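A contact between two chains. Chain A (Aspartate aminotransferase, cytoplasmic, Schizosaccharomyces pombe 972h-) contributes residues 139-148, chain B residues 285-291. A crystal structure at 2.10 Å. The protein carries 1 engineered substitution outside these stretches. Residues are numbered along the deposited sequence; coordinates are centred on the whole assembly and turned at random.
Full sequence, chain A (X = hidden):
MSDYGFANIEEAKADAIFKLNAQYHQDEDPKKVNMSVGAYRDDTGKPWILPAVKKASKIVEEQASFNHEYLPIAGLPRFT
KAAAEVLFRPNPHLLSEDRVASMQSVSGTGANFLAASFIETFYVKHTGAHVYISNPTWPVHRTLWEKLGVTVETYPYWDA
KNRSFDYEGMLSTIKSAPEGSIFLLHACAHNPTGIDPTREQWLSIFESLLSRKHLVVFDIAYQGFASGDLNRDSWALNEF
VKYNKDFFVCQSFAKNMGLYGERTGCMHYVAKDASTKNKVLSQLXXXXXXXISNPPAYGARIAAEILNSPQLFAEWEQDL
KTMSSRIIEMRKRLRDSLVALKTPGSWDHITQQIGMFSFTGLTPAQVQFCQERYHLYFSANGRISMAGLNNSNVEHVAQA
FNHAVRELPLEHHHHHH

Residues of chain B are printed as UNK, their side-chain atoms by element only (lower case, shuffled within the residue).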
# COMPACT_ATOMS: atom_id res chain seq x y z
N PRO A 139 -18.19 -4.08 -4.91
CA PRO A 139 -18.75 -3.06 -4.00
C PRO A 139 -17.77 -1.97 -3.57
O PRO A 139 -18.20 -0.86 -3.24
CB PRO A 139 -19.23 -3.88 -2.79
CG PRO A 139 -19.39 -5.29 -3.33
CD PRO A 139 -18.30 -5.44 -4.36
N VAL A 140 -16.47 -2.25 -3.60
CA VAL A 140 -15.49 -1.21 -3.27
C VAL A 140 -15.48 -0.09 -4.31
O VAL A 140 -15.05 1.02 -4.00
CB VAL A 140 -14.10 -1.86 -3.09
CG1 VAL A 140 -13.03 -0.81 -2.90
CG2 VAL A 140 -14.13 -2.79 -1.88
N HIS A 141 -15.96 -0.34 -5.53
CA HIS A 141 -16.01 0.75 -6.50
C HIS A 141 -16.84 1.91 -5.98
O HIS A 141 -16.49 3.08 -6.18
CB HIS A 141 -16.57 0.27 -7.84
CG HIS A 141 -15.55 -0.41 -8.71
ND1 HIS A 141 -15.89 -1.07 -9.87
CD2 HIS A 141 -14.21 -0.52 -8.59
CE1 HIS A 141 -14.79 -1.58 -10.42
NE2 HIS A 141 -13.76 -1.25 -9.66
N ARG A 142 -17.94 1.62 -5.27
CA ARG A 142 -18.78 2.70 -4.77
C ARG A 142 -18.14 3.39 -3.57
O ARG A 142 -17.99 4.61 -3.57
CB ARG A 142 -20.17 2.19 -4.39
CG ARG A 142 -20.97 3.24 -3.63
CD ARG A 142 -22.39 2.79 -3.27
NE ARG A 142 -23.22 2.63 -4.47
CZ ARG A 142 -23.93 3.59 -5.04
NH1 ARG A 142 -23.94 4.84 -4.55
NH2 ARG A 142 -24.65 3.31 -6.12
N THR A 143 -17.75 2.62 -2.54
CA THR A 143 -17.27 3.24 -1.31
C THR A 143 -15.94 3.94 -1.51
O THR A 143 -15.70 4.99 -0.91
CB THR A 143 -17.16 2.20 -0.18
OG1 THR A 143 -16.33 1.11 -0.61
CG2 THR A 143 -18.52 1.66 0.18
N LEU A 144 -15.07 3.41 -2.37
CA LEU A 144 -13.79 4.08 -2.59
C LEU A 144 -13.98 5.48 -3.14
O LEU A 144 -13.33 6.44 -2.68
CB LEU A 144 -12.91 3.23 -3.52
CG LEU A 144 -11.52 3.75 -3.87
CD1 LEU A 144 -10.52 2.59 -4.01
CD2 LEU A 144 -11.54 4.58 -5.16
N TRP A 145 -14.91 5.64 -4.10
CA TRP A 145 -15.14 6.94 -4.71
C TRP A 145 -15.90 7.86 -3.78
O TRP A 145 -15.58 9.05 -3.68
CB TRP A 145 -15.88 6.79 -6.04
CG TRP A 145 -14.98 6.36 -7.16
CD1 TRP A 145 -14.57 5.09 -7.46
CD2 TRP A 145 -14.37 7.21 -8.14
NE1 TRP A 145 -13.74 5.10 -8.55
CE2 TRP A 145 -13.59 6.39 -8.99
CE3 TRP A 145 -14.40 8.59 -8.38
CZ2 TRP A 145 -12.86 6.89 -10.06
CZ3 TRP A 145 -13.67 9.09 -9.45
CH2 TRP A 145 -12.92 8.25 -10.27
N GLU A 146 -16.93 7.34 -3.10
CA GLU A 146 -17.68 8.14 -2.13
C GLU A 146 -16.78 8.64 -1.00
O GLU A 146 -16.92 9.79 -0.55
CB GLU A 146 -18.86 7.35 -1.56
CG GLU A 146 -20.05 7.18 -2.52
CD GLU A 146 -21.17 6.27 -1.98
OE1 GLU A 146 -20.94 5.57 -0.96
OE2 GLU A 146 -22.28 6.25 -2.58
N LYS A 147 -15.87 7.79 -0.51
CA LYS A 147 -14.95 8.22 0.55
C LYS A 147 -14.07 9.38 0.10
O LYS A 147 -13.64 10.18 0.93
CB LYS A 147 -14.05 7.07 1.03
CG LYS A 147 -14.75 5.90 1.72
CD LYS A 147 -15.60 6.31 2.89
CE LYS A 147 -16.05 5.06 3.66
NZ LYS A 147 -16.77 5.44 4.90
N LEU A 148 -13.77 9.47 -1.20
CA LEU A 148 -12.99 10.58 -1.71
C LEU A 148 -13.85 11.77 -2.07
O LEU A 148 -13.33 12.75 -2.61
CB LEU A 148 -12.17 10.15 -2.93
CG LEU A 148 -11.03 9.20 -2.55
CD1 LEU A 148 -10.43 8.50 -3.76
CD2 LEU A 148 -9.95 9.97 -1.78
N UNK B 285 -10.43 -0.88 9.49
CA UNK B 285 -10.57 -1.79 8.36
C UNK B 285 -11.31 -1.14 7.19
O UNK B 285 -11.00 -1.43 6.03
c UNK B 285 -11.27 -3.08 8.80
s UNK B 285 -10.18 -4.15 9.80
N UNK B 286 -12.26 -0.26 7.48
CA UNK B 286 -12.98 0.44 6.42
C UNK B 286 -12.04 1.35 5.65
O UNK B 286 -12.08 1.41 4.41
c UNK B 286 -16.41 0.97 8.19
c UNK B 286 -14.17 1.22 7.00
c UNK B 286 -14.72 2.22 5.98
c UNK B 286 -15.28 0.26 7.46
N UNK B 287 -11.19 2.08 6.37
CA UNK B 287 -10.21 2.93 5.70
C UNK B 287 -9.29 2.07 4.85
O UNK B 287 -9.04 2.37 3.67
c UNK B 287 -10.34 4.77 7.42
c UNK B 287 -9.42 3.76 6.74
c UNK B 287 -8.25 4.46 6.07
N UNK B 288 -8.78 0.97 5.42
CA UNK B 288 -7.86 0.11 4.70
C UNK B 288 -8.52 -0.52 3.49
O UNK B 288 -7.90 -0.63 2.42
n UNK B 288 -4.37 -2.72 6.20
c UNK B 288 -6.31 -1.89 5.00
o UNK B 288 -4.38 -0.56 5.53
c UNK B 288 -4.94 -1.66 5.60
c UNK B 288 -7.34 -0.98 5.64
N UNK B 289 -9.77 -0.96 3.64
CA UNK B 289 -10.47 -1.57 2.51
C UNK B 289 -10.59 -0.60 1.34
O UNK B 289 -10.49 -1.01 0.18
n UNK B 289 -14.16 -3.76 3.26
n UNK B 289 -14.28 -6.05 3.16
n UNK B 289 -15.12 -4.93 4.99
c UNK B 289 -14.52 -4.91 3.80
c UNK B 289 -13.49 -3.63 1.96
c UNK B 289 -12.82 -2.28 1.83
c UNK B 289 -11.85 -2.05 2.96
N UNK B 290 -10.75 0.69 1.62
CA UNK B 290 -11.00 1.68 0.58
C UNK B 290 -9.74 2.41 0.12
O UNK B 290 -9.85 3.44 -0.55
n UNK B 290 -13.85 1.59 2.28
c UNK B 290 -13.41 2.02 1.10
c UNK B 290 -12.06 2.66 1.06
o UNK B 290 -14.03 1.84 0.05
N UNK B 291 -8.56 1.89 0.45
CA UNK B 291 -7.32 2.49 -0.03
C UNK B 291 -6.43 1.45 -0.68
O UNK B 291 -6.02 1.63 -1.83
c UNK B 291 -7.28 4.48 1.54
o UNK B 291 -6.48 2.28 2.21
c UNK B 291 -6.56 3.18 1.11
O HOH W 1 -11.23 6.09 -0.68

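Position 285 of chain B carries two side-chain atoms, one carbon followed by one sulfur, without a branch. The pair is out of reach of the chain A stretch and touches nothing there. A sulfur directly on CB identifies C285(B), whose backbone O accepts a helical hydrogen bond from the N of position 289 at 2.7 Å.

At position 286 there are four carbons, forked at the first, with one arm a single carbon and the other two carbons long. The single-carbon arm approaches K147(A), reaching its CE at 3.9 Å. A beta-branched chain of four carbons is I286(B), and the atom in contact is CG2. NZ of K147(A) lies almost as near, 4.0 Å from the same CG2, with no polar atom on the isoleucine side chain to pair with it.

Position 287 shows three carbons, one at CB carrying two others. CB points away from chain A, and no side-chain atom comes within contact distance. This is V287(B).

Position 288 has five side-chain atoms: three carbons in a row, the third bearing one oxygen and one nitrogen. The side chain is out of reach of the chain A stretch. The terminal amide after two methylene carbons defines Q288(B). Its NE2 is hydrogen-bonded elsewhere in the structure.

Position 289 is the longest, with three carbons, a nitrogen, and then a carbon carrying two further nitrogens. CB points sideways, and the carbon stem approaches CG2 of V140(A). This guanidinium group belongs to R289(B), the last residue of the helix, with CG 4.0 Å from CG2 of V140(A).

Position 290 bears two carbons, the second carrying one oxygen and one nitrogen. The oxygen lies 2.5 Å from OG1 of T143(A), while the nitrogen turns back toward its own helix. A carboxamide one carbon from the backbone is N290(B). Its ND2 donates to O of I286(B) at 2.8 Å, leaving OD1 to face chain A.

Position 291 has one carbon at CB carrying one oxygen and one carbon, and CB points away from chain A. The pattern is that of T291(B), whose OG1 donates to O of V287(B) at 2.9 Å.

The contact centres on N290(B), the first residue beyond the helix, which has the largest area covered by the other stretch. Its chi1 of -72° (m) accompanies an arrangement in which the two ends of the amide serve different chains: ND2 is tied to its own helix, and OD1 accepts a short hydrogen bond from OG1 of T143(A). The N of L144(A) is also only 3.1 Å from OD1, but the angle is poor and that N already donates to O of V140(A) at 2.9 Å. A water adds a second polar link, donating to O of L144(A) at 2.9 Å and to O of N290(B) at 3.0 Å. Around this polar centre, V140(A) packs against R289(B) and K147(A) against I286(B), so aliphatic contacts supplement a single direct hydrogen bond.

Chain B, residues 285-291: CIVQRNT
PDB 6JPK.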